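Local coordinates for protein Bd3459 (Bdellovibrio bacteriovorus, PDB 5CEC) that acts as a predatory endopeptidase of the peptidase S13 family, probably cutting cell-wall peptides, and is bound by the ankyrin-repeat immunity protein Bd3460, at residues I125-R130 / Y432-K437; S370-N375 / G415-K420. The protein carries 1 engineered substitution. All coordinates share one frame; numbering follows the deposited sequence.

Contact 1 (I125-R130 / Y432-K437)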
loop_
_atom_site.group_PDB
_atom_site.type_symbol
_atom_site.label_atom_id
_atom_site.label_comp_id
_atom_site.label_asym_id
_atom_site.label_seq_id
_atom_site.Cartn_x
_atom_site.Cartn_y
_atom_site.Cartn_z
ATOM N N ILE A 125 -17.591 -4.594 19.779
ATOM C CA ILE A 125 -17.654 -4.586 21.239
ATOM C C ILE A 125 -18.304 -3.312 21.756
ATOM O O ILE A 125 -19.149 -3.371 22.678
ATOM C CB ILE A 125 -16.283 -4.870 21.867
ATOM C CG1 ILE A 125 -15.854 -6.298 21.547
ATOM C CG2 ILE A 125 -16.311 -4.666 23.376
ATOM C CD1 ILE A 125 -14.386 -6.561 21.702
ATOM N N SER A 126 -17.909 -2.178 21.192
ATOM C CA SER A 126 -18.585 -0.908 21.501
ATOM C C SER A 126 -20.115 -1.019 21.273
ATOM O O SER A 126 -20.921 -0.603 22.113
ATOM C CB SER A 126 -18.012 0.214 20.634
ATOM O OG SER A 126 -18.768 1.390 20.767
ATOM N N GLU A 127 -20.497 -1.613 20.156
ATOM C CA GLU A 127 -21.915 -1.790 19.845
ATOM C C GLU A 127 -22.613 -2.735 20.801
ATOM O O GLU A 127 -23.742 -2.455 21.202
ATOM C CB GLU A 127 -22.081 -2.297 18.412
ATOM C CG GLU A 127 -21.880 -1.184 17.391
ATOM C CD GLU A 127 -22.952 -0.132 17.537
ATOM O OE1 GLU A 127 -24.073 -0.404 17.088
ATOM O OE2 GLU A 127 -22.732 0.913 18.206
ATOM N N LEU A 128 -21.981 -3.858 21.143
ATOM C CA LEU A 128 -22.564 -4.762 22.139
ATOM C C LEU A 128 -22.810 -3.995 23.430
ATOM O O LEU A 128 -23.914 -4.067 24.000
ATOM C CB LEU A 128 -21.673 -5.993 22.368
ATOM C CG LEU A 128 -21.591 -6.955 21.170
ATOM C CD1 LEU A 128 -20.467 -7.954 21.389
ATOM C CD2 LEU A 128 -22.879 -7.684 20.897
ATOM N N ASN A 129 -21.797 -3.247 23.875
ATOM C CA ASN A 129 -21.960 -2.441 25.084
ATOM C C ASN A 129 -23.085 -1.402 24.972
ATOM O O ASN A 129 -23.839 -1.198 25.923
ATOM C CB ASN A 129 -20.656 -1.746 25.476
ATOM C CG ASN A 129 -19.596 -2.678 26.053
ATOM O OD1 ASN A 129 -18.535 -2.182 26.425
ATOM N ND2 ASN A 129 -19.848 -3.974 26.145
ATOM N N ARG A 130 -23.192 -0.766 23.803
ATOM C CA ARG A 130 -24.287 0.183 23.563
ATOM C C ARG A 130 -25.653 -0.484 23.745
ATOM O O ARG A 130 -26.583 0.159 24.229
ATOM C CB ARG A 130 -24.170 0.798 22.167
ATOM C CG ARG A 130 -25.135 1.950 21.924
ATOM C CD ARG A 130 -24.914 2.652 20.605
ATOM N NE ARG A 130 -25.155 1.756 19.468
ATOM C CZ ARG A 130 -26.335 1.511 18.888
ATOM N NH1 ARG A 130 -27.473 2.086 19.322
ATOM N NH2 ARG A 130 -26.386 0.666 17.857
ATOM N N TYR A 432 -23.402 3.489 8.902
ATOM C CA TYR A 432 -24.466 2.489 8.691
ATOM C C TYR A 432 -24.131 1.115 9.239
ATOM O O TYR A 432 -24.896 0.172 9.063
ATOM C CB TYR A 432 -24.882 2.437 7.212
ATOM C CG TYR A 432 -25.412 3.767 6.738
ATOM C CD1 TYR A 432 -26.734 4.158 7.006
ATOM C CD2 TYR A 432 -24.585 4.661 6.063
ATOM C CE1 TYR A 432 -27.204 5.396 6.597
ATOM C CE2 TYR A 432 -25.062 5.892 5.629
ATOM C CZ TYR A 432 -26.360 6.255 5.917
ATOM O OH TYR A 432 -26.831 7.471 5.499
ATOM N N SER A 433 -23.001 1.017 9.956
ATOM C CA SER A 433 -22.539 -0.251 10.495
ATOM C C SER A 433 -23.072 -0.593 11.866
ATOM O O SER A 433 -22.846 -1.696 12.345
ATOM C CB SER A 433 -21.007 -0.273 10.559
ATOM O OG SER A 433 -20.429 -0.140 9.259
ATOM N N TYR A 434 -23.789 0.331 12.499
ATOM C CA TYR A 434 -24.323 0.074 13.823
ATOM C C TYR A 434 -25.138 -1.215 13.850
ATOM O O TYR A 434 -25.850 -1.536 12.895
ATOM C CB TYR A 434 -25.188 1.224 14.290
ATOM C CG TYR A 434 -24.448 2.534 14.462
ATOM C CD1 TYR A 434 -23.565 2.710 15.517
ATOM C CD2 TYR A 434 -24.662 3.616 13.602
ATOM C CE1 TYR A 434 -22.917 3.905 15.718
ATOM C CE2 TYR A 434 -24.004 4.820 13.794
ATOM C CZ TYR A 434 -23.119 4.951 14.847
ATOM O OH TYR A 434 -22.475 6.132 15.079
ATOM N N LEU A 435 -25.043 -1.955 14.945
ATOM C CA LEU A 435 -25.817 -3.176 15.086
ATOM C C LEU A 435 -27.278 -2.855 15.055
ATOM O O LEU A 435 -27.750 -2.070 15.868
ATOM C CB LEU A 435 -25.601 -3.850 16.413
ATOM C CG LEU A 435 -24.560 -4.862 16.675
ATOM C CD1 LEU A 435 -24.661 -5.378 18.110
ATOM C CD2 LEU A 435 -24.670 -6.014 15.671
ATOM N N THR A 436 -28.000 -3.536 14.180
ATOM C CA THR A 436 -29.403 -3.220 13.965
ATOM C C THR A 436 -30.183 -4.514 13.748
ATOM O O THR A 436 -29.653 -5.474 13.200
ATOM C CB THR A 436 -29.524 -2.316 12.740
ATOM O OG1 THR A 436 -28.563 -1.255 12.870
ATOM C CG2 THR A 436 -30.905 -1.718 12.656
ATOM N N LYS A 437 -31.437 -4.552 14.174
ATOM C CA LYS A 437 -32.275 -5.710 13.906
ATOM C C LYS A 437 -32.371 -5.942 12.421
ATOM O O LYS A 437 -32.502 -4.988 11.644
ATOM C CB LYS A 437 -33.677 -5.479 14.449
ATOM C CG LYS A 437 -33.833 -5.763 15.931
ATOM C CD LYS A 437 -35.314 -5.919 16.319
ATOM C CE LYS A 437 -35.912 -7.224 15.790
ATOM N NZ LYS A 437 -37.366 -7.379 16.065
#

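Contact 2 (S370-N375 / G415-K420). With SO4 (sulfate ion), chain F.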
loop_
_atom_site.group_PDB
_atom_site.type_symbol
_atom_site.label_atom_id
_atom_site.label_comp_id
_atom_site.label_asym_id
_atom_site.label_seq_id
_atom_site.Cartn_x
_atom_site.Cartn_y
_atom_site.Cartn_z
ATOM N N SER A 370 -4.252 6.068 -13.532
ATOM C CA SER A 370 -4.614 7.138 -14.423
ATOM C C SER A 370 -3.879 8.409 -14.057
ATOM O O SER A 370 -3.589 8.694 -12.878
ATOM C CB SER A 370 -6.123 7.390 -14.367
ATOM O OG SER A 370 -6.503 7.950 -13.123
ATOM N N VAL A 371 -3.585 9.186 -15.097
ATOM C CA VAL A 371 -3.113 10.549 -14.924
ATOM C C VAL A 371 -4.131 11.523 -15.498
ATOM O O VAL A 371 -4.695 11.275 -16.566
ATOM C CB VAL A 371 -1.710 10.783 -15.558
ATOM C CG1 VAL A 371 -0.625 9.962 -14.850
ATOM C CG2 VAL A 371 -1.669 10.509 -17.050
ATOM N N SER A 372 -4.383 12.608 -14.753
ATOM C CA SER A 372 -5.275 13.671 -15.155
ATOM C C SER A 372 -4.368 14.771 -15.692
ATOM O O SER A 372 -3.508 15.291 -14.978
ATOM C CB SER A 372 -6.091 14.161 -13.967
ATOM O OG SER A 372 -6.886 15.267 -14.342
ATOM N N THR A 373 -4.535 15.052 -16.971
ATOM C CA THR A 373 -3.708 16.021 -17.695
ATOM C C THR A 373 -4.558 17.143 -18.277
ATOM O O THR A 373 -5.785 17.050 -18.291
ATOM C CB THR A 373 -2.897 15.311 -18.804
ATOM O OG1 THR A 373 -3.748 14.994 -19.918
ATOM C CG2 THR A 373 -2.246 14.010 -18.290
ATOM N N LYS A 374 -3.900 18.193 -18.788
ATOM C CA LYS A 374 -4.579 19.229 -19.564
ATOM C C LYS A 374 -5.400 18.621 -20.694
ATOM O O LYS A 374 -6.478 19.099 -20.975
ATOM C CB LYS A 374 -3.568 20.225 -20.140
ATOM C CG LYS A 374 -4.168 21.442 -20.838
ATOM C CD LYS A 374 -3.133 22.549 -21.014
ATOM C CE LYS A 374 -2.735 23.177 -19.672
ATOM N NZ LYS A 374 -2.331 24.612 -19.779
ATOM N N ASN A 375 -4.891 17.558 -21.315
ATOM C CA ASN A 375 -5.615 16.815 -22.354
ATOM C C ASN A 375 -6.636 15.758 -21.914
ATOM O O ASN A 375 -7.297 15.177 -22.789
ATOM C CB ASN A 375 -4.646 16.093 -23.264
ATOM C CG ASN A 375 -3.809 17.026 -24.096
ATOM O OD1 ASN A 375 -4.014 18.243 -24.110
ATOM N ND2 ASN A 375 -2.839 16.454 -24.800
ATOM N N GLY A 415 0.770 18.843 -19.171
ATOM C CA GLY A 415 0.968 18.983 -17.744
ATOM C C GLY A 415 -0.220 18.488 -16.948
ATOM O O GLY A 415 -1.248 18.097 -17.527
ATOM N N PRO A 416 -0.121 18.563 -15.611
ATOM C CA PRO A 416 -1.103 17.965 -14.751
ATOM C C PRO A 416 -2.335 18.834 -14.619
ATOM O O PRO A 416 -2.276 20.081 -14.773
ATOM C CB PRO A 416 -0.369 17.859 -13.404
ATOM C CG PRO A 416 0.590 18.980 -13.408
ATOM C CD PRO A 416 1.059 19.016 -14.848
ATOM N N LYS A 417 -3.439 18.156 -14.347
ATOM C CA LYS A 417 -4.668 18.797 -13.916
ATOM C C LYS A 417 -5.094 18.106 -12.646
ATOM O O LYS A 417 -5.264 16.892 -12.625
ATOM C CB LYS A 417 -5.748 18.692 -14.993
ATOM C CG LYS A 417 -7.068 19.354 -14.614
ATOM C CD LYS A 417 -8.146 19.176 -15.675
ATOM C CE LYS A 417 -9.363 20.030 -15.343
ATOM N NZ LYS A 417 -10.633 19.390 -15.783
ATOM N N ALA A 418 -5.289 18.882 -11.584
ATOM C CA ALA A 418 -5.696 18.338 -10.299
ATOM C C ALA A 418 -7.054 17.675 -10.433
ATOM O O ALA A 418 -7.986 18.259 -11.011
ATOM C CB ALA A 418 -5.731 19.428 -9.236
ATOM N N ILE A 419 -7.171 16.451 -9.919
ATOM C CA ILE A 419 -8.480 15.801 -9.850
ATOM C C ILE A 419 -9.295 16.365 -8.699
ATOM O O ILE A 419 -8.761 17.005 -7.795
ATOM C CB ILE A 419 -8.394 14.262 -9.774
ATOM C CG1 ILE A 419 -7.737 13.780 -8.485
ATOM C CG2 ILE A 419 -7.642 13.744 -10.981
ATOM C CD1 ILE A 419 -7.841 12.281 -8.280
ATOM N N LYS A 420 -10.595 16.140 -8.769
ATOM C CA LYS A 420 -11.500 16.529 -7.695
ATOM C C LYS A 420 -11.441 15.395 -6.681
ATOM O O LYS A 420 -11.936 14.303 -6.933
ATOM C CB LYS A 420 -12.934 16.741 -8.217
ATOM C CG LYS A 420 -13.954 17.065 -7.135
ATOM C CD LYS A 420 -15.383 16.906 -7.645
ATOM C CE LYS A 420 -16.374 16.857 -6.489
ATOM N NZ LYS A 420 -17.779 16.735 -6.968
HETATM S S SO4 F . -4.911 22.747 -11.716
HETATM O O1 SO4 F . -4.736 23.489 -10.445
HETATM O O2 SO4 F . -4.355 23.530 -12.852
HETATM O O3 SO4 F . -4.203 21.461 -11.596
HETATM O O4 SO4 F . -6.357 22.509 -11.938
#

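Contact 1 (I125-R130 / Y432-K437)
Glu127, in the last turns of helix 118-130, faces Leu435 where the chain runs from a loop into strand 436-437; Glu127 CA and Leu435 CA are 6.3 Å apart. The approach is centred on these two residues and buries about 240 Å² in all. Glu127 folds back at chi2 (-65°), which brings its carboxylate to the loop backbone. Leu435 N donates to Glu127 OE1 at 2.8 Å with an angle of 147°, meeting it on the anti side. The syn lone pair of the same oxygen takes a nearly straight bond (174°) from Arg130 NH2, 2.7 Å from Glu127 OE1, while Arg130 NE reaches Glu127 OE2 at 2.9 Å. This side-on, two-nitrogen salt bridge spans less than one helical turn; it fixes the rotation of the carboxylate and probably offsets its charge in a buried place. The ring of Tyr434 presents its edge to the acid, CD1 lying 3.3 Å from Glu127 OE2, and its hydroxyl bonds to Gln204 N. Leucines suit the apolar side: Leu128 CD2 meets Leu435 CD1 at 4.0 Å, and Leu435 also lies along Glu127 CB. Thr436 OG1 donates to Tyr434 O at 2.7 Å, a local bond just where the loop passes into strand 436-437. Beyond the two segments, Leu435 packs on Met233 and Leu235 of strand 231-236, and Thr436 shares backbone bonds with Val234, so the helix end is joined to strand 436-437, one of the two edge strands of the mixed sheet within this chain.

Contact 2 (S370-N375 / G415-K420)
Gly415 O is approached by two groups at and just past the end of strand 364-373: Lys374 N donates to it at 2.9 Å, and Thr373 CA offers a C-H...O contact to Gly415 O at 3.2 Å. A second backbone bond, Lys417 N to Ser372 O at 2.9 Å and nearly straight (169°), completes a single antiparallel bridge. Thr373 and Pro416 form its non-hydrogen-bonded pair, their CA atoms 4.4 Å apart. Proline suits that position because the bridge asks for no N-H there. Glycine precedes it because, at phi 88°, a beta carbon would be jammed against the preceding carbonyl oxygen and against the proline ring. Ser372 adds a side-chain bond: its OG stands anti to the backbone N (chi1 175°) and donates to Lys417 O at 2.9 Å, from above the carbonyl plane. Ser372 thus holds Lys417 twice, its N-H through the backbone carbonyl and its C=O through the short hydroxyl side chain; only the second bond depends on serine. Ile419 sets its CG2 branch over the same serine, packing tightly with CG2 3.4 Å from Ser372 CB. Thr373 turns its hydroxyl elsewhere, to Gly376 O in the hairpin, and Pro416 rests on Ile410 of helix 394-411. On the side away from Ser372, Ala418 N donates to sulfate O3 at 2.8 Å, the ion probably coming from the crystallisation liquor. Three hydrogen bonds, two wholly between backbones, therefore fasten an irregular segment to the end of strand 364-373. The carbonyl oxygens of Ser372 and Lys417, two acceptors 3.3 Å apart, each receive a proton donor, which should ease their mutual repulsion.

The two contacts lie far apart, their centres about 42 Å apart and their nearest atoms about 18 Å. Contact 1 belongs to the region of the mixed sheet and helix 118-130; contact 2 lies at the end of strand 364-373, in the six-stranded antiparallel sheet that also holds 376-385. They share no sheet or helix. Along the chain the order is 125-130, 370-375, 415-420, 432-437, so contact 2 is nested within the loop closed by contact 1. After helix 394-411 the tail is first fastened beside one sheet at 415-420, then reaches the mixed sheet at 432-437, close to the end of the modelled chain, linking the two parts of the protein.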